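Long-range contact in tetracycline repressor protein class G (Acinetobacter baumannii, PDB 6RX9), which represses transcription of tetracycline resistance genes, probably by binding operator DNA through an N-terminal helix-turn-helix and letting go when tetracycline binds: residues Met22-Thr27 with Asn47-Leu52. Residues are numbered along the deposited sequence; the frame is centred on the assembly and turned at random.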
# COMPACT_ATOMS: atom_id res chain seq x y z
N MET A 22 -3.73 -11.54 -12.40
CA MET A 22 -2.50 -12.02 -11.71
C MET A 22 -2.68 -13.48 -11.25
O MET A 22 -1.73 -14.27 -11.39
CB MET A 22 -2.23 -11.12 -10.51
CG MET A 22 -0.99 -11.44 -9.72
SD MET A 22 -0.93 -10.36 -8.27
CE MET A 22 0.66 -10.83 -7.58
N ASP A 23 -3.86 -13.81 -10.71
CA ASP A 23 -4.15 -15.12 -10.07
C ASP A 23 -4.20 -16.22 -11.14
O ASP A 23 -3.66 -17.31 -10.87
CB ASP A 23 -5.44 -15.06 -9.24
CG ASP A 23 -5.34 -14.16 -8.02
OD1 ASP A 23 -4.20 -13.84 -7.60
OD2 ASP A 23 -6.40 -13.77 -7.49
N SER A 24 -4.79 -15.95 -12.31
CA SER A 24 -4.99 -16.93 -13.42
C SER A 24 -3.76 -17.01 -14.33
O SER A 24 -3.70 -17.95 -15.13
CB SER A 24 -6.22 -16.60 -14.22
OG SER A 24 -7.39 -16.75 -13.43
N LEU A 25 -2.83 -16.06 -14.22
CA LEU A 25 -1.59 -16.02 -15.05
C LEU A 25 -0.70 -17.22 -14.69
O LEU A 25 -0.45 -17.43 -13.49
CB LEU A 25 -0.87 -14.69 -14.80
CG LEU A 25 0.39 -14.44 -15.64
CD1 LEU A 25 0.09 -14.51 -17.13
CD2 LEU A 25 1.00 -13.09 -15.28
N THR A 26 -0.28 -18.01 -15.68
CA THR A 26 0.69 -19.12 -15.53
C THR A 26 1.70 -19.07 -16.68
O THR A 26 1.34 -18.55 -17.76
CB THR A 26 0.00 -20.49 -15.46
OG1 THR A 26 -0.46 -20.86 -16.76
CG2 THR A 26 -1.15 -20.52 -14.48
N THR A 27 2.91 -19.60 -16.46
CA THR A 27 3.98 -19.71 -17.48
C THR A 27 3.50 -20.62 -18.62
O THR A 27 3.88 -20.36 -19.78
CB THR A 27 5.29 -20.20 -16.85
OG1 THR A 27 5.04 -21.45 -16.20
CG2 THR A 27 5.87 -19.22 -15.86
N ASN A 47 9.80 -19.90 -13.26
CA ASN A 47 8.63 -19.92 -12.34
C ASN A 47 7.84 -18.60 -12.47
O ASN A 47 8.38 -17.63 -13.03
CB ASN A 47 9.06 -20.20 -10.90
CG ASN A 47 10.22 -19.33 -10.45
OD1 ASN A 47 10.09 -18.11 -10.37
ND2 ASN A 47 11.36 -19.95 -10.18
N LYS A 48 6.61 -18.61 -11.96
CA LYS A 48 5.67 -17.46 -12.01
C LYS A 48 6.27 -16.27 -11.25
O LYS A 48 6.08 -15.13 -11.71
CB LYS A 48 4.32 -17.86 -11.41
CG LYS A 48 3.27 -16.76 -11.40
CD LYS A 48 1.89 -17.26 -11.02
CE LYS A 48 0.86 -16.16 -10.96
NZ LYS A 48 -0.51 -16.72 -10.82
N ARG A 49 6.96 -16.53 -10.13
CA ARG A 49 7.60 -15.49 -9.28
C ARG A 49 8.55 -14.65 -10.14
O ARG A 49 8.48 -13.41 -10.06
CB ARG A 49 8.33 -16.15 -8.10
CG ARG A 49 8.97 -15.18 -7.12
CD ARG A 49 7.98 -14.20 -6.52
NE ARG A 49 7.92 -12.93 -7.24
CZ ARG A 49 6.97 -12.00 -7.09
NH1 ARG A 49 7.04 -10.89 -7.79
NH2 ARG A 49 5.97 -12.20 -6.25
N ALA A 50 9.40 -15.30 -10.94
CA ALA A 50 10.39 -14.64 -11.82
C ALA A 50 9.65 -13.77 -12.85
O ALA A 50 10.09 -12.63 -13.08
CB ALA A 50 11.26 -15.68 -12.49
N LEU A 51 8.56 -14.28 -13.43
CA LEU A 51 7.72 -13.55 -14.42
C LEU A 51 7.12 -12.29 -13.76
O LEU A 51 7.21 -11.21 -14.38
CB LEU A 51 6.61 -14.48 -14.93
CG LEU A 51 5.60 -13.84 -15.89
CD1 LEU A 51 6.30 -13.25 -17.11
CD2 LEU A 51 4.54 -14.84 -16.31
N LEU A 52 6.55 -12.43 -12.56
CA LEU A 52 5.93 -11.30 -11.82
C LEU A 52 6.98 -10.22 -11.54
O LEU A 52 6.64 -9.03 -11.69
CB LEU A 52 5.30 -11.81 -10.51
CG LEU A 52 4.05 -12.67 -10.66
CD1 LEU A 52 3.47 -13.02 -9.30
CD2 LEU A 52 2.99 -11.97 -11.51
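Lys48 reaches from the first turn of helix 48-59 to the loop that joins helix 6-20 to helix 27-34. Both segments belong to the DNA-binding domain of the TetR family. The loop runs into the helix-turn-helix motif, probably residues 26-45, and helix 48-59 comes after that motif. The Lys48 chain is fully extended, with CG anti to the backbone N (chi1 180°), which carries NZ across to the loop. There Lys48 NZ donates to two main-chain oxygens, Met22 O and Leu25 O, each at 2.8 Å. It lies in the plane of each carbonyl, with C=O...N angles of 150° and 152°. One ammonium group thus bridges two carbonyls three residues apart and holds the bend of the loop between them. The Asp23 carboxylate is not in contact with NZ; Asp23 OD1 forms a salt bridge with Arg98 of helix 96-102.

Leucines pack beside this polar link. Leu25 and Leu51 point at each other tip to tip, Leu25 CD2 to Leu51 CD2 at 4.1 Å. Leu16 of helix 6-20 also touches Leu25, while Ile10 and Ala13 touch Leu51, so both leucines, which are buried, also pack against helix 6-20. Met22 is extended and crosses Leu52 at about a right angle, with Met22 CE 4.0 Å from Leu52 CD1. Met22 also rests on Arg98 and Ile99, so this corner also packs on helix 96-102 of the ligand-binding core, as in other TetR proteins. At the other end, Thr27 CG2 sits against the start of helix 48-59, 4.0 Å from Lys48 N. Asn47 N-caps that helix: Asn47 OD1 accepts from Ala50 N at 2.9 Å.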